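Orotate phosphoribosyltransferase (Aeropyrum pernix, PDB 2YZK) probably catalyses the magnesium-dependent transfer of a ribosyl phosphate group from 5-phosphoribose 1-diphosphate to orotate, giving orotidine monophosphate in pyrimidine biosynthesis. Local coordinates at residues R130-D144 with M156-I169. Sequence-based numbering, arbitrary orientation.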
loop_
_atom_site.group_PDB
_atom_site.type_symbol
_atom_site.label_atom_id
_atom_site.label_comp_id
_atom_site.label_asym_id
_atom_site.label_seq_id
_atom_site.Cartn_x
_atom_site.Cartn_y
_atom_site.Cartn_z
ATOM N N ARG A 130 8.631 7.382 -16.581
ATOM C CA ARG A 130 9.249 7.593 -17.888
ATOM C C ARG A 130 10.708 8.017 -17.801
ATOM O O ARG A 130 11.516 7.678 -18.674
ATOM C CB ARG A 130 8.448 8.620 -18.692
ATOM C CG ARG A 130 7.119 8.066 -19.171
ATOM C CD ARG A 130 6.361 9.036 -20.044
ATOM N NE ARG A 130 5.146 8.423 -20.569
ATOM C CZ ARG A 130 4.133 9.094 -21.102
ATOM N NH1 ARG A 130 4.176 10.418 -21.187
ATOM N NH2 ARG A 130 3.068 8.437 -21.541
ATOM N N SER A 131 11.046 8.748 -16.744
ATOM C CA SER A 131 12.411 9.212 -16.542
ATOM C C SER A 131 13.310 8.106 -15.999
ATOM O O SER A 131 14.537 8.217 -16.042
ATOM C CB SER A 131 12.431 10.399 -15.573
ATOM O OG SER A 131 11.752 11.512 -16.124
ATOM N N ASN A 132 12.703 7.039 -15.494
ATOM C CA ASN A 132 13.478 5.939 -14.942
ATOM C C ASN A 132 13.498 4.679 -15.800
ATOM O O ASN A 132 13.745 3.584 -15.298
ATOM C CB ASN A 132 12.993 5.618 -13.523
ATOM C CG ASN A 132 13.485 6.632 -12.500
ATOM O OD1 ASN A 132 14.653 6.623 -12.115
ATOM N ND2 ASN A 132 12.598 7.520 -12.068
ATOM N N GLY A 133 13.229 4.839 -17.094
ATOM C CA GLY A 133 13.277 3.709 -18.005
ATOM C C GLY A 133 12.046 2.841 -18.185
ATOM O O GLY A 133 12.148 1.745 -18.739
ATOM N N TYR A 134 10.892 3.306 -17.724
ATOM C CA TYR A 134 9.661 2.535 -17.883
ATOM C C TYR A 134 8.807 3.186 -18.953
ATOM O O TYR A 134 9.007 4.354 -19.292
ATOM C CB TYR A 134 8.845 2.520 -16.588
ATOM C CG TYR A 134 9.529 1.870 -15.418
ATOM C CD1 TYR A 134 9.458 0.490 -15.218
ATOM C CD2 TYR A 134 10.254 2.636 -14.504
ATOM C CE1 TYR A 134 10.095 -0.114 -14.127
ATOM C CE2 TYR A 134 10.893 2.046 -13.422
ATOM C CZ TYR A 134 10.811 0.676 -13.238
ATOM O OH TYR A 134 11.457 0.105 -12.165
ATOM N N THR A 135 7.870 2.424 -19.501
ATOM C CA THR A 135 6.951 2.980 -20.476
ATOM C C THR A 135 5.569 2.786 -19.870
ATOM O O THR A 135 5.314 1.784 -19.186
ATOM C CB THR A 135 7.040 2.282 -21.858
ATOM O OG1 THR A 135 6.680 0.904 -21.738
ATOM C CG2 THR A 135 8.444 2.398 -22.417
ATOM N N VAL A 136 4.688 3.753 -20.095
ATOM C CA VAL A 136 3.341 3.683 -19.551
ATOM C C VAL A 136 2.361 4.490 -20.391
ATOM O O VAL A 136 2.605 5.659 -20.699
ATOM C CB VAL A 136 3.324 4.186 -18.082
ATOM C CG1 VAL A 136 4.036 5.523 -17.970
ATOM C CG2 VAL A 136 1.897 4.301 -17.587
ATOM N N GLY A 137 1.257 3.856 -20.771
ATOM C CA GLY A 137 0.260 4.540 -21.578
ATOM C C GLY A 137 -1.141 4.397 -21.024
ATOM O O GLY A 137 -2.095 4.914 -21.601
ATOM N N THR A 138 -1.265 3.696 -19.901
ATOM C CA THR A 138 -2.562 3.472 -19.279
ATOM C C THR A 138 -2.540 3.736 -17.777
ATOM O O THR A 138 -1.606 3.334 -17.079
ATOM C CB THR A 138 -3.022 2.012 -19.496
ATOM O OG1 THR A 138 -3.120 1.746 -20.902
ATOM C CG2 THR A 138 -4.373 1.764 -18.831
ATOM N N ALA A 139 -3.573 4.425 -17.298
ATOM C CA ALA A 139 -3.744 4.723 -15.879
ATOM C C ALA A 139 -5.110 4.135 -15.543
ATOM O O ALA A 139 -6.092 4.373 -16.251
ATOM C CB ALA A 139 -3.729 6.229 -15.629
ATOM N N LEU A 140 -5.161 3.366 -14.463
ATOM C CA LEU A 140 -6.378 2.692 -14.053
ATOM C C LEU A 140 -6.813 3.142 -12.665
ATOM O O LEU A 140 -6.010 3.158 -11.739
ATOM C CB LEU A 140 -6.116 1.180 -14.076
ATOM C CG LEU A 140 -7.115 0.231 -13.424
ATOM C CD1 LEU A 140 -8.419 0.271 -14.189
ATOM C CD2 LEU A 140 -6.529 -1.182 -13.408
ATOM N N VAL A 141 -8.082 3.520 -12.534
ATOM C CA VAL A 141 -8.619 3.953 -11.250
ATOM C C VAL A 141 -9.995 3.335 -11.020
ATOM O O VAL A 141 -10.628 2.840 -11.951
ATOM C CB VAL A 141 -8.757 5.498 -11.156
ATOM C CG1 VAL A 141 -7.412 6.161 -11.407
ATOM C CG2 VAL A 141 -9.794 6.000 -12.151
ATOM N N LEU A 142 -10.441 3.359 -9.772
ATOM C CA LEU A 142 -11.748 2.823 -9.419
ATOM C C LEU A 142 -12.815 3.841 -9.785
ATOM O O LEU A 142 -13.818 3.509 -10.423
ATOM C CB LEU A 142 -11.821 2.531 -7.918
ATOM C CG LEU A 142 -11.162 1.240 -7.440
ATOM C CD1 LEU A 142 -11.076 1.253 -5.919
ATOM C CD2 LEU A 142 -11.969 0.038 -7.937
ATOM N N VAL A 143 -12.584 5.085 -9.384
ATOM C CA VAL A 143 -13.529 6.160 -9.652
ATOM C C VAL A 143 -12.889 7.398 -10.262
ATOM O O VAL A 143 -11.889 7.915 -9.760
ATOM C CB VAL A 143 -14.267 6.588 -8.357
ATOM C CG1 VAL A 143 -15.150 7.801 -8.635
ATOM C CG2 VAL A 143 -15.111 5.438 -7.836
ATOM N N ASP A 144 -13.467 7.867 -11.361
ATOM C CA ASP A 144 -12.976 9.075 -12.008
ATOM C C ASP A 144 -13.996 10.159 -11.677
ATOM O O ASP A 144 -15.183 10.008 -11.967
ATOM C CB ASP A 144 -12.873 8.868 -13.524
ATOM C CG ASP A 144 -12.475 10.136 -14.269
ATOM O OD1 ASP A 144 -11.994 11.091 -13.622
ATOM O OD2 ASP A 144 -12.634 10.172 -15.510
HETATM N N MSE A 156 -0.575 14.004 -22.352
HETATM C CA MSE A 156 0.781 13.514 -22.144
HETATM C C MSE A 156 0.868 12.043 -22.545
HETATM O O MSE A 156 1.669 11.281 -22.010
HETATM C CB MSE A 156 1.244 13.725 -20.693
HETATM C CG MSE A 156 0.505 12.956 -19.620
HETATM SE SE MSE A 156 1.145 13.394 -17.966
HETATM C CE MSE A 156 2.570 12.302 -17.851
ATOM N N GLY A 157 0.023 11.663 -23.501
ATOM C CA GLY A 157 0.027 10.304 -24.016
ATOM C C GLY A 157 -0.368 9.193 -23.062
ATOM O O GLY A 157 0.172 8.087 -23.128
ATOM N N VAL A 158 -1.316 9.475 -22.180
ATOM C CA VAL A 158 -1.779 8.470 -21.230
ATOM C C VAL A 158 -3.303 8.352 -21.285
ATOM O O VAL A 158 -4.019 9.354 -21.236
ATOM C CB VAL A 158 -1.336 8.822 -19.794
ATOM C CG1 VAL A 158 -1.919 7.810 -18.809
ATOM C CG2 VAL A 158 0.192 8.830 -19.711
ATOM N N ARG A 159 -3.788 7.120 -21.411
ATOM C CA ARG A 159 -5.220 6.852 -21.477
ATOM C C ARG A 159 -5.736 6.482 -20.093
ATOM O O ARG A 159 -5.299 5.489 -19.511
ATOM C CB ARG A 159 -5.501 5.695 -22.443
ATOM C CG ARG A 159 -6.979 5.349 -22.567
ATOM C CD ARG A 159 -7.209 4.011 -23.266
ATOM N NE ARG A 159 -6.544 2.925 -22.553
ATOM C CZ ARG A 159 -6.959 1.661 -22.547
ATOM N NH1 ARG A 159 -8.048 1.313 -23.219
ATOM N NH2 ARG A 159 -6.282 0.745 -21.865
ATOM N N LEU A 160 -6.657 7.283 -19.567
ATOM C CA LEU A 160 -7.232 7.017 -18.256
ATOM C C LEU A 160 -8.436 6.102 -18.420
ATOM O O LEU A 160 -9.296 6.344 -19.268
ATOM C CB LEU A 160 -7.685 8.322 -17.587
ATOM C CG LEU A 160 -8.422 8.187 -16.245
ATOM C CD1 LEU A 160 -7.450 7.712 -15.172
ATOM C CD2 LEU A 160 -9.029 9.529 -15.844
ATOM N N VAL A 161 -8.485 5.041 -17.622
ATOM C CA VAL A 161 -9.605 4.109 -17.642
ATOM C C VAL A 161 -10.115 4.002 -16.205
ATOM O O VAL A 161 -9.323 3.946 -15.264
ATOM C CB VAL A 161 -9.175 2.710 -18.136
ATOM C CG1 VAL A 161 -10.368 1.772 -18.115
ATOM C CG2 VAL A 161 -8.602 2.810 -19.550
ATOM N N SER A 162 -11.433 3.984 -16.032
ATOM C CA SER A 162 -12.003 3.901 -14.694
ATOM C C SER A 162 -13.113 2.869 -14.606
ATOM O O SER A 162 -13.787 2.586 -15.595
ATOM C CB SER A 162 -12.562 5.265 -14.280
ATOM O OG SER A 162 -13.612 5.666 -15.146
ATOM N N VAL A 163 -13.292 2.300 -13.419
ATOM C CA VAL A 163 -14.352 1.325 -13.213
ATOM C C VAL A 163 -15.674 2.081 -13.280
ATOM O O VAL A 163 -16.647 1.610 -13.879
ATOM C CB VAL A 163 -14.219 0.624 -11.842
ATOM C CG1 VAL A 163 -15.443 -0.238 -11.573
ATOM C CG2 VAL A 163 -12.967 -0.247 -11.835
ATOM N N ALA A 164 -15.705 3.264 -12.677
ATOM C CA ALA A 164 -16.914 4.079 -12.700
ATOM C C ALA A 164 -16.611 5.564 -12.554
ATOM O O ALA A 164 -15.520 5.957 -12.130
ATOM C CB ALA A 164 -17.864 3.637 -11.589
ATOM N N THR A 165 -17.577 6.391 -12.928
ATOM C CA THR A 165 -17.419 7.827 -12.794
ATOM C C THR A 165 -18.286 8.246 -11.624
ATOM O O THR A 165 -19.255 7.564 -11.283
ATOM C CB THR A 165 -17.891 8.592 -14.045
ATOM O OG1 THR A 165 -19.298 8.390 -14.226
ATOM C CG2 THR A 165 -17.132 8.113 -15.283
ATOM N N LEU A 166 -17.922 9.357 -10.999
ATOM C CA LEU A 166 -18.674 9.880 -9.870
ATOM C C LEU A 166 -20.104 10.180 -10.294
ATOM O O LEU A 166 -21.055 9.874 -9.572
ATOM C CB LEU A 166 -17.999 11.152 -9.349
ATOM C CG LEU A 166 -18.736 11.916 -8.246
ATOM C CD1 LEU A 166 -18.922 11.018 -7.032
ATOM C CD2 LEU A 166 -17.944 13.166 -7.883
ATOM N N LYS A 167 -20.262 10.772 -11.475
ATOM C CA LYS A 167 -21.590 11.106 -11.973
ATOM C C LYS A 167 -22.483 9.868 -12.034
ATOM O O LYS A 167 -23.632 9.904 -11.599
ATOM C CB LYS A 167 -21.500 11.748 -13.363
ATOM C CG LYS A 167 -22.851 12.171 -13.931
ATOM C CD LYS A 167 -22.712 12.861 -15.291
ATOM C CE LYS A 167 -22.123 11.922 -16.340
ATOM N NZ LYS A 167 -22.922 10.668 -16.488
ATOM N N THR A 168 -21.955 8.774 -12.571
ATOM C CA THR A 168 -22.726 7.543 -12.675
ATOM C C THR A 168 -23.077 6.975 -11.303
ATOM O O THR A 168 -24.189 6.499 -11.092
ATOM C CB THR A 168 -21.964 6.479 -13.494
ATOM O OG1 THR A 168 -21.828 6.937 -14.848
ATOM C CG2 THR A 168 -22.715 5.151 -13.486
ATOM N N ILE A 169 -22.136 7.032 -10.368
ATOM C CA ILE A 169 -22.392 6.522 -9.024
ATOM C C ILE A 169 -23.475 7.329 -8.311
ATOM O O ILE A 169 -24.353 6.755 -7.674
ATOM C CB ILE A 169 -21.111 6.538 -8.159
ATOM C CG1 ILE A 169 -20.108 5.518 -8.700
ATOM C CG2 ILE A 169 -21.446 6.226 -6.701
ATOM C CD1 ILE A 169 -18.681 5.680 -8.181
HETATM O O HOH W 1 -12.225 7.655 -16.666
#
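Strands 135-141 and 159-162 run parallel, axes 4.7 Å apart at 24°, as the last two neighbours in the five-stranded parallel sheet of a type I phosphoribosyltransferase; helix 149-154 makes the beta-alpha-beta crossover between them. Strand 159-162 is outermost in this chain. From Arg159 N to Gly137 O (2.8 Å), backbone bonds pass back and forth as far as Val163 N to Val141 O. Both chains then turn a corner together, at Leu142 and Val163, and pair again in parallel through Asp144 N to Ala164 O.

At the start of the pairing, the extended Arg130 brings its guanidinium edge-on to the end of the crossover: NH1 gives Met156 O a 2.8 Å bond, almost in the guanidinium plane, while NH2 bonds Val136 O and only weakly Gly157 O. Val161 CG2 sits 3.6 Å above the centre of the Arg159 guanidinium, which forms a salt bridge with Asp55; Thr138 OG1 bonds the same carboxylate. On the opposite face of the sheet, Leu160 CD1 packs on Ala139 CB (4.0 Å).

With chi1 at 64°, Thr165 OG1 sits between its backbone N and carbonyl carbon and caps helix 166-172, accepting from Thr168 N and the Thr168 hydroxyl; a valine here would probably leave both donors without this acceptor. Leu166 lies beside Arg145, predicted to bind orotate. Val143 CG2 meets Ile169 CD1 tip to tip. Asp144 OD1 accepts from Gly146 N; one water donates to OD2 and shares a 2.9 Å hydrogen bond with Ser162 OG.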